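2-oxoglutarate carboxylase small subunit (Hydrogenobacter thermophilus, PDB 7KCT) forms a two-subunit assembly as the biotin carboxylase-like part of a two-part carboxylase, is built around an ATP-grasp domain, and binds ADP and magnesium. Local coordinates at residues 373-378 with 396-401; 407-412 with 438-443; 413-418 with 429-434. One frame throughout, in Å; residues are numbered along the deposited sequence.

Interaction 1: 373-378 with 396-401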
loop_
_atom_site.group_PDB
_atom_site.type_symbol
_atom_site.label_atom_id
_atom_site.label_comp_id
_atom_site.label_asym_id
_atom_site.label_seq_id
_atom_site.Cartn_x
_atom_site.Cartn_y
_atom_site.Cartn_z
ATOM N N GLY A 373 1.794 1.449 5.501
ATOM C CA GLY A 373 0.947 0.398 6.031
ATOM C C GLY A 373 -0.446 0.284 5.439
ATOM O O GLY A 373 -1.280 -0.426 6.001
ATOM N N ILE A 374 -0.710 0.900 4.290
ATOM C CA ILE A 374 -2.017 0.832 3.647
ATOM C C ILE A 374 -1.896 0.114 2.296
ATOM O O ILE A 374 -1.014 0.431 1.482
ATOM C CB ILE A 374 -2.597 2.248 3.510
ATOM C CG1 ILE A 374 -2.950 2.880 4.869
ATOM C CG2 ILE A 374 -3.819 2.241 2.631
ATOM C CD1 ILE A 374 -3.281 4.394 4.766
ATOM N N ARG A 375 -2.792 -0.827 2.053
ATOM C CA ARG A 375 -2.901 -1.503 0.765
ATOM C C ARG A 375 -4.347 -1.416 0.330
ATOM O O ARG A 375 -5.269 -1.563 1.141
ATOM C CB ARG A 375 -2.412 -2.970 0.891
ATOM C CG ARG A 375 -2.702 -3.910 -0.242
ATOM C CD ARG A 375 -2.140 -5.285 0.090
ATOM N NE ARG A 375 -2.528 -6.285 -0.879
ATOM C CZ ARG A 375 -2.169 -7.553 -0.819
ATOM N NH1 ARG A 375 -1.408 -8.010 0.189
ATOM N NH2 ARG A 375 -2.582 -8.355 -1.761
ATOM N N VAL A 376 -4.555 -1.199 -0.954
ATOM C CA VAL A 376 -5.890 -1.106 -1.505
ATOM C C VAL A 376 -5.997 -2.109 -2.634
ATOM O O VAL A 376 -5.141 -2.121 -3.528
ATOM C CB VAL A 376 -6.224 0.300 -2.024
ATOM C CG1 VAL A 376 -7.677 0.306 -2.571
ATOM C CG2 VAL A 376 -6.084 1.306 -0.922
ATOM N N GLU A 377 -7.041 -2.939 -2.596
ATOM C CA GLU A 377 -7.396 -3.856 -3.679
ATOM C C GLU A 377 -8.705 -3.357 -4.293
ATOM O O GLU A 377 -9.753 -3.358 -3.638
ATOM C CB GLU A 377 -7.531 -5.293 -3.178
ATOM C CG GLU A 377 -6.259 -5.843 -2.538
ATOM C CD GLU A 377 -5.208 -6.382 -3.546
ATOM O OE1 GLU A 377 -5.527 -6.716 -4.744
ATOM O OE2 GLU A 377 -4.037 -6.474 -3.111
ATOM N N HIS A 378 -8.658 -2.927 -5.552
ATOM C CA HIS A 378 -9.850 -2.290 -6.092
ATOM C C HIS A 378 -9.814 -2.314 -7.619
ATOM O O HIS A 378 -8.755 -2.470 -8.249
ATOM C CB HIS A 378 -9.987 -0.847 -5.542
ATOM C CG HIS A 378 -9.109 0.143 -6.220
ATOM N ND1 HIS A 378 -9.587 1.338 -6.729
ATOM C CD2 HIS A 378 -7.791 0.098 -6.536
ATOM C CE1 HIS A 378 -8.598 1.976 -7.337
ATOM N NE2 HIS A 378 -7.496 1.252 -7.219
ATOM N N LYS A 396 -11.285 -3.531 -1.311
ATOM C CA LYS A 396 -10.838 -4.051 -0.019
ATOM C C LYS A 396 -9.775 -3.095 0.470
ATOM O O LYS A 396 -8.812 -2.802 -0.259
ATOM C CB LYS A 396 -10.276 -5.467 -0.115
ATOM C CG LYS A 396 -11.197 -6.407 -0.867
ATOM C CD LYS A 396 -10.776 -7.881 -0.796
ATOM C CE LYS A 396 -9.457 -8.155 -1.506
ATOM N NZ LYS A 396 -9.430 -9.542 -2.038
ATOM N N LEU A 397 -9.978 -2.540 1.643
ATOM C CA LEU A 397 -8.977 -1.704 2.279
ATOM C C LEU A 397 -8.247 -2.548 3.315
ATOM O O LEU A 397 -8.886 -3.112 4.200
ATOM C CB LEU A 397 -9.629 -0.495 2.927
ATOM C CG LEU A 397 -8.750 0.537 3.582
ATOM C CD1 LEU A 397 -7.786 1.004 2.553
ATOM C CD2 LEU A 397 -9.713 1.635 4.099
ATOM N N ILE A 398 -6.923 -2.642 3.209
ATOM C CA ILE A 398 -6.123 -3.491 4.094
ATOM C C ILE A 398 -5.080 -2.646 4.770
ATOM O O ILE A 398 -4.422 -1.838 4.105
ATOM C CB ILE A 398 -5.442 -4.635 3.328
ATOM C CG1 ILE A 398 -6.495 -5.456 2.614
ATOM C CG2 ILE A 398 -4.586 -5.502 4.294
ATOM C CD1 ILE A 398 -6.359 -5.421 1.122
ATOM N N VAL A 399 -4.914 -2.811 6.089
ATOM C CA VAL A 399 -3.867 -2.090 6.783
ATOM C C VAL A 399 -3.028 -3.061 7.589
ATOM O O VAL A 399 -3.427 -4.197 7.868
ATOM C CB VAL A 399 -4.356 -0.941 7.710
ATOM C CG1 VAL A 399 -5.285 -0.017 6.945
ATOM C CG2 VAL A 399 -5.008 -1.455 9.042
ATOM N N TRP A 400 -1.831 -2.600 7.926
ATOM C CA TRP A 400 -0.898 -3.360 8.757
ATOM C C TRP A 400 -0.280 -2.418 9.785
ATOM O O TRP A 400 -0.017 -1.255 9.477
ATOM C CB TRP A 400 0.240 -4.037 7.921
ATOM C CG TRP A 400 1.270 -4.759 8.833
ATOM C CD1 TRP A 400 1.232 -6.054 9.235
ATOM C CD2 TRP A 400 2.434 -4.193 9.436
ATOM N NE1 TRP A 400 2.315 -6.342 10.059
ATOM C CE2 TRP A 400 3.052 -5.198 10.208
ATOM C CE3 TRP A 400 3.028 -2.936 9.380
ATOM C CZ2 TRP A 400 4.208 -4.964 10.942
ATOM C CZ3 TRP A 400 4.155 -2.709 10.102
ATOM C CH2 TRP A 400 4.743 -3.721 10.871
ATOM N N ALA A 401 -0.035 -2.917 11.001
ATOM C CA ALA A 401 0.745 -2.170 11.985
ATOM C C ALA A 401 1.423 -3.151 12.929
ATOM O O ALA A 401 1.021 -4.313 13.016
ATOM C CB ALA A 401 -0.133 -1.220 12.799
HETATM O O HOH W 1 -7.272 -9.080 -3.686
#
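Backbone hydrogen bonds account for the pairing of 373-378 with 396-401: the axes of segments 374-378 and 396-401 lie 4.8 Å apart and run antiparallel at 160°. Arg375 and Ile398 form a hydrogen-bonded pair, with Arg375 N to Ile398 O at 2.8 Å, and Glu377 and Lys396 form another, with Glu377 N to Lys396 O at 2.9 Å and nearly straight at 175°. At the end of the ladder Trp400 N donates to Gly373 O, which Val399 CA also approaches at 3.2 Å in a CA-H...O contact.

The salt bridge runs along one strand. Arg375, extended from CG to NE, presents NE and NH2 side-on to a single oxygen, Glu377 OE2, with Arg375 NE at 2.7 Å on its anti lone pair. A bend at chi2 (-82°) turns the Glu377 carboxylate back to this grip. Arg375 NH1 has a second partner in Glu309, while Lys396 NZ forms a salt bridge with Glu21 and a hydrogen bond to Val303 O; the side chain of Lys396 lies about 8 Å from a bound ADP.

Apolar contacts occupy both faces. Ile398 CD1 reaches Glu377 CG at 3.7 Å on the face covered by helix 305-312. On the other, Leu397 CD1 lies obliquely across Val376 CG2 at 3.9 Å; Leu397 also packs on helix 404-417. Strand 341-351 bonds to the far edge of 396-401, making this an antiparallel sheet in the C-terminal domain of the biotin carboxylase fold.

Interaction 2: 407-412 with 438-443; sequences AVDRMR and DFRDGK
A salt-bridge network of Asp409, Arg412 and Arg440 joins helix 404-417 to the short helix 437-441 in the C-terminal domain of this biotin carboxylase-like chain. Its acceptor is one oxygen, Asp409 OD1. Arg440 NH1 lies 2.7 Å from Asp409 OD1, and Arg412 NH1, one turn after Asp409 on its helix, lies 2.9 Å from Asp409 OD1. Both donors stand above the carboxylate plane, about 30° out of it, whereas the oxygen lies close to the plane of each guanidinium. The carboxylate and the Arg440 guanidinium are turned only 16° from each other. Arg440 gets there by bending at chi3 (57°), its side chain crossing that of Asp409 at about a right angle.

Val408 supplies the apolar part. Val408 CG1, anti to the backbone N, meets Arg440 CG at 3.9 Å, while Val408 CG2 touches Phe439 CE2 at 4.0 Å, the valine and phenylalanine side chains sliding past each other in opposite directions. Beyond this contact, helix 437-441 ends in a Schellman motif at Gly442, where phi is positive and Lys443 N bonds back to Asp438 O at 3.1 Å.

Arg412 NH2 also donates to Lys31 O of the second subunit. Sharing one carboxylate oxygen brings Arg412 NH1 to 4.3 Å from Arg440 NH1; the negative charge of Asp409 probably offsets their repulsion, and two arginines on one oxygen would be expected to favour the ionised carboxylate of Asp409.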
loop_
_atom_site.group_PDB
_atom_site.type_symbol
_atom_site.label_atom_id
_atom_site.label_comp_id
_atom_site.label_asym_id
_atom_site.label_seq_id
_atom_site.Cartn_x
_atom_site.Cartn_y
_atom_site.Cartn_z
ATOM N N ALA A 407 -3.184 -0.546 14.431
ATOM C CA ALA A 407 -3.847 -1.058 13.241
ATOM C C ALA A 407 -5.271 -0.540 13.162
ATOM O O ALA A 407 -5.731 -0.114 12.095
ATOM C CB ALA A 407 -3.824 -2.592 13.257
ATOM N N VAL A 408 -5.977 -0.542 14.291
ATOM C CA VAL A 408 -7.321 0.027 14.344
ATOM C C VAL A 408 -7.302 1.513 13.975
ATOM O O VAL A 408 -8.136 1.982 13.180
ATOM C CB VAL A 408 -7.928 -0.196 15.741
ATOM C CG1 VAL A 408 -9.296 0.463 15.820
ATOM C CG2 VAL A 408 -8.051 -1.681 16.058
ATOM N N ASP A 409 -6.377 2.272 14.578
ATOM C CA ASP A 409 -6.263 3.709 14.311
ATOM C C ASP A 409 -5.923 3.957 12.847
ATOM O O ASP A 409 -6.529 4.815 12.186
ATOM C CB ASP A 409 -5.181 4.338 15.200
ATOM C CG ASP A 409 -5.480 4.254 16.709
ATOM O OD1 ASP A 409 -6.659 4.236 17.129
ATOM O OD2 ASP A 409 -4.514 4.250 17.488
ATOM N N ARG A 410 -5.034 3.129 12.295
ATOM C CA ARG A 410 -4.650 3.282 10.901
ATOM C C ARG A 410 -5.825 2.993 9.977
ATOM O O ARG A 410 -6.008 3.684 8.971
ATOM C CB ARG A 410 -3.473 2.352 10.586
ATOM C CG ARG A 410 -3.050 2.332 9.125
ATOM C CD ARG A 410 -1.609 1.777 9.082
ATOM N NE ARG A 410 -0.720 2.810 9.601
ATOM C CZ ARG A 410 0.471 2.612 10.150
ATOM N NH1 ARG A 410 0.945 1.387 10.329
ATOM N NH2 ARG A 410 1.169 3.655 10.560
ATOM N N MET A 411 -6.645 1.984 10.298
ATOM C CA MET A 411 -7.808 1.674 9.465
ATOM C C MET A 411 -8.897 2.745 9.581
ATOM O O MET A 411 -9.509 3.131 8.575
ATOM C CB MET A 411 -8.378 0.293 9.849
ATOM C CG MET A 411 -9.663 -0.063 9.129
ATOM S SD MET A 411 -9.518 -0.313 7.325
ATOM C CE MET A 411 -8.745 -1.911 7.279
ATOM N N ARG A 412 -9.233 3.160 10.801
ATOM C CA ARG A 412 -10.159 4.281 10.965
ATOM C C ARG A 412 -9.745 5.483 10.096
ATOM O O ARG A 412 -10.566 6.088 9.418
ATOM C CB ARG A 412 -10.196 4.704 12.425
ATOM C CG ARG A 412 -11.234 5.811 12.771
ATOM C CD ARG A 412 -10.945 6.522 14.109
ATOM N NE ARG A 412 -9.620 7.185 14.150
ATOM C CZ ARG A 412 -8.615 6.822 14.949
ATOM N NH1 ARG A 412 -8.754 5.799 15.777
ATOM N NH2 ARG A 412 -7.457 7.484 14.946
ATOM N N ASP A 438 -15.768 -1.852 22.241
ATOM C CA ASP A 438 -15.671 -3.306 22.239
ATOM C C ASP A 438 -14.728 -3.781 21.133
ATOM O O ASP A 438 -13.811 -4.569 21.379
ATOM C CB ASP A 438 -17.061 -3.895 22.076
ATOM C CG ASP A 438 -17.858 -3.912 23.390
ATOM O OD1 ASP A 438 -17.298 -3.587 24.465
ATOM O OD2 ASP A 438 -19.060 -4.245 23.346
ATOM N N PHE A 439 -14.908 -3.297 19.902
ATOM C CA PHE A 439 -14.009 -3.764 18.851
ATOM C C PHE A 439 -12.560 -3.464 19.196
ATOM O O PHE A 439 -11.694 -4.345 19.109
ATOM C CB PHE A 439 -14.383 -3.158 17.500
ATOM C CG PHE A 439 -13.490 -3.609 16.391
ATOM C CD1 PHE A 439 -13.714 -4.804 15.749
ATOM C CD2 PHE A 439 -12.414 -2.849 16.000
ATOM C CE1 PHE A 439 -12.849 -5.241 14.718
ATOM C CE2 PHE A 439 -11.565 -3.262 14.950
ATOM C CZ PHE A 439 -11.770 -4.457 14.331
ATOM N N ARG A 440 -12.286 -2.250 19.657
ATOM C CA ARG A 440 -10.925 -1.873 20.020
ATOM C C ARG A 440 -10.348 -2.772 21.107
ATOM O O ARG A 440 -9.124 -2.934 21.179
ATOM C CB ARG A 440 -10.876 -0.414 20.475
ATOM C CG ARG A 440 -10.960 0.650 19.387
ATOM C CD ARG A 440 -10.675 2.037 20.004
ATOM N NE ARG A 440 -9.374 2.135 20.693
ATOM C CZ ARG A 440 -8.250 2.522 20.093
ATOM N NH1 ARG A 440 -8.276 2.828 18.804
ATOM N NH2 ARG A 440 -7.108 2.599 20.763
ATOM N N ASP A 441 -11.195 -3.356 21.969
ATOM C CA ASP A 441 -10.688 -4.207 23.038
ATOM C C ASP A 441 -10.630 -5.681 22.648
ATOM O O ASP A 441 -10.238 -6.504 23.478
ATOM C CB ASP A 441 -11.541 -4.036 24.300
ATOM C CG ASP A 441 -11.342 -2.668 24.962
ATOM O OD1 ASP A 441 -10.231 -2.094 24.842
ATOM O OD2 ASP A 441 -12.296 -2.165 25.602
ATOM N N GLY A 442 -10.981 -6.035 21.404
ATOM C CA GLY A 442 -10.967 -7.423 20.981
ATOM C C GLY A 442 -12.233 -8.206 21.182
ATOM O O GLY A 442 -12.268 -9.389 20.789
ATOM N N LYS A 443 -13.265 -7.582 21.771
ATOM C CA LYS A 443 -14.479 -8.267 22.185
ATOM C C LYS A 443 -15.523 -8.202 21.068
ATOM O O LYS A 443 -16.404 -7.338 21.037
ATOM C CB LYS A 443 -14.952 -7.673 23.509
ATOM C CG LYS A 443 -13.790 -7.479 24.545
ATOM C CD LYS A 443 -14.263 -6.630 25.759
ATOM C CE LYS A 443 -13.341 -6.848 27.024
ATOM N NZ LYS A 443 -11.838 -6.802 26.747
#

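Interaction 3: 413-418 with 429-434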
loop_
_atom_site.group_PDB
_atom_site.type_symbol
_atom_site.label_atom_id
_atom_site.label_comp_id
_atom_site.label_asym_id
_atom_site.label_seq_id
_atom_site.Cartn_x
_atom_site.Cartn_y
_atom_site.Cartn_z
ATOM N N SER A 413 -8.471 5.844 10.126
ATOM C CA SER A 413 -7.985 7.022 9.411
ATOM C C SER A 413 -7.999 6.837 7.899
ATOM O O SER A 413 -8.189 7.804 7.155
ATOM C CB SER A 413 -6.561 7.361 9.853
ATOM O OG SER A 413 -6.557 7.737 11.199
ATOM N N ALA A 414 -7.681 5.636 7.434
ATOM C CA ALA A 414 -7.777 5.333 6.015
ATOM C C ALA A 414 -9.226 5.428 5.554
ATOM O O ALA A 414 -9.530 6.110 4.567
ATOM C CB ALA A 414 -7.199 3.943 5.738
ATOM N N LEU A 415 -10.143 4.842 6.322
ATOM C CA LEU A 415 -11.563 4.856 5.964
ATOM C C LEU A 415 -12.134 6.276 5.924
ATOM O O LEU A 415 -12.971 6.615 5.065
ATOM C CB LEU A 415 -12.332 4.029 6.988
ATOM C CG LEU A 415 -12.257 2.513 6.988
ATOM C CD1 LEU A 415 -12.815 1.949 8.286
ATOM C CD2 LEU A 415 -13.011 1.967 5.769
ATOM N N GLU A 416 -11.749 7.096 6.880
ATOM C CA GLU A 416 -12.230 8.479 6.925
ATOM C C GLU A 416 -11.764 9.275 5.722
ATOM O O GLU A 416 -12.368 10.297 5.401
ATOM C CB GLU A 416 -11.764 9.111 8.226
ATOM C CG GLU A 416 -12.623 8.749 9.440
ATOM C CD GLU A 416 -11.912 9.114 10.747
ATOM O OE1 GLU A 416 -10.708 9.427 10.714
ATOM O OE2 GLU A 416 -12.527 9.018 11.820
ATOM N N THR A 417 -10.728 8.837 5.031
ATOM C CA THR A 417 -10.268 9.575 3.855
ATOM C C THR A 417 -10.647 8.924 2.526
ATOM O O THR A 417 -10.375 9.498 1.475
ATOM C CB THR A 417 -8.753 9.783 3.916
ATOM O OG1 THR A 417 -8.070 8.542 3.741
ATOM C CG2 THR A 417 -8.356 10.400 5.227
ATOM N N TYR A 418 -11.326 7.781 2.553
ATOM C CA TYR A 418 -11.744 7.093 1.345
ATOM C C TYR A 418 -13.056 7.714 0.867
ATOM O O TYR A 418 -14.119 7.452 1.444
ATOM C CB TYR A 418 -11.899 5.600 1.627
ATOM C CG TYR A 418 -11.722 4.662 0.435
ATOM C CD1 TYR A 418 -12.066 5.034 -0.853
ATOM C CD2 TYR A 418 -11.182 3.392 0.624
ATOM C CE1 TYR A 418 -11.882 4.163 -1.926
ATOM C CE2 TYR A 418 -11.038 2.500 -0.422
ATOM C CZ TYR A 418 -11.380 2.880 -1.699
ATOM O OH TYR A 418 -11.185 1.969 -2.735
ATOM N N LEU A 429 -20.367 2.879 8.288
ATOM C CA LEU A 429 -20.481 1.826 9.307
ATOM C C LEU A 429 -19.114 1.340 9.740
ATOM O O LEU A 429 -18.871 1.113 10.924
ATOM C CB LEU A 429 -21.318 0.665 8.764
ATOM C CG LEU A 429 -21.315 -0.623 9.575
ATOM C CD1 LEU A 429 -22.344 -0.484 10.701
ATOM C CD2 LEU A 429 -21.618 -1.799 8.688
ATOM N N LEU A 430 -18.207 1.118 8.782
ATOM C CA LEU A 430 -16.899 0.601 9.146
ATOM C C LEU A 430 -16.138 1.575 10.035
ATOM O O LEU A 430 -15.387 1.158 10.942
ATOM C CB LEU A 430 -16.115 0.274 7.875
ATOM C CG LEU A 430 -16.750 -0.829 7.013
ATOM C CD1 LEU A 430 -16.136 -0.849 5.634
ATOM C CD2 LEU A 430 -16.597 -2.208 7.694
ATOM N N ILE A 431 -16.288 2.875 9.781
ATOM C CA ILE A 431 -15.627 3.866 10.630
ATOM C C ILE A 431 -16.092 3.711 12.073
ATOM O O ILE A 431 -15.291 3.773 13.023
ATOM C CB ILE A 431 -15.895 5.287 10.093
ATOM C CG1 ILE A 431 -15.148 5.521 8.772
ATOM C CG2 ILE A 431 -15.508 6.330 11.115
ATOM C CD1 ILE A 431 -15.639 6.743 7.978
ATOM N N ASN A 432 -17.398 3.509 12.258
ATOM C CA ASN A 432 -17.942 3.409 13.618
ATOM C C ASN A 432 -17.456 2.149 14.326
ATOM O O ASN A 432 -17.286 2.146 15.545
ATOM C CB ASN A 432 -19.475 3.443 13.582
ATOM C CG ASN A 432 -20.040 4.848 13.395
ATOM O OD1 ASN A 432 -19.362 5.827 13.625
ATOM N ND2 ASN A 432 -21.280 4.936 12.983
ATOM N N ILE A 433 -17.301 1.041 13.595
ATOM C CA ILE A 433 -16.719 -0.160 14.189
ATOM C C ILE A 433 -15.317 0.129 14.708
ATOM O O ILE A 433 -14.968 -0.215 15.849
ATOM C CB ILE A 433 -16.742 -1.313 13.167
ATOM C CG1 ILE A 433 -18.187 -1.620 12.744
ATOM C CG2 ILE A 433 -16.059 -2.520 13.742
ATOM C CD1 ILE A 433 -18.344 -2.699 11.662
ATOM N N MET A 434 -14.502 0.809 13.899
ATOM C CA MET A 434 -13.149 1.114 14.327
ATOM C C MET A 434 -13.135 2.028 15.553
ATOM O O MET A 434 -12.201 1.974 16.353
ATOM C CB MET A 434 -12.364 1.777 13.190
ATOM C CG MET A 434 -12.170 0.914 11.933
ATOM S SD MET A 434 -11.403 -0.689 12.331
ATOM C CE MET A 434 -12.517 -1.865 11.589
#
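Leu415 is the main bump on helix 413-417, and its CD1 methyl and its CB both touch helix 429-434. Leu415 CD1 settles between Leu430 and Met434, 3.7 Å from Leu430 CB and 3.8 Å from Met434 CG. Leu415 CB meets Ile431 CG1 at 3.7 Å. Leu415 and Leu430 cross at about a right angle, so a methyl tip meets the base of the opposing side chain.

The returning bump is Ile431. With CG1 anti to the carbonyl carbon (chi1 -70°) and an extended chi2, Ile431 CD1 is carried toward the 413-417 helix, where it lies 3.9 Å from Glu416 CG. The interdigitation belongs to an antiparallel helix pair, in which the axes of segments 413-417 and 429-434 approach to 9.3 Å at 157°, packed on the sheet of the biotin carboxylase C-terminal domain: Leu415 and Leu430 both touch Ile347 of strand 341-351, and Leu415 also rests on Leu397.

Along the outer flank, Glu416 runs extended beyond CG beside Ile431. Ile431 CG2 lies 4.1 Å from Glu416 OE2, while Glu416 OE1 forms a salt bridge with Lys31 of the second subunit.

From the N terminus, interaction 1 comes first: strand 374-378 and the later part of strand 393-401 close a 17-residue connection. Strand 393-401 then leads through a two-residue turn into helix 404-417, which serves both other contacts. Interaction 2 closes the longer loop, from 407-412 to 438-443, and interaction 3, pairing 413-418 with 429-434, is nested inside it. Interaction 1 is in series with both, yet all three meet in space: Trp400 O lies 2.9 Å from Arg410 NH1 in a probable hydrogen bond, Leu397 CD2 is 3.7 Å from Leu415 CD2, and Phe439 CE2 is 3.7 Å from Met434 SD. They tie strands 374-378 and 393-401 to helices 404-417, 427-435 and 437-441, and each touches the second subunit.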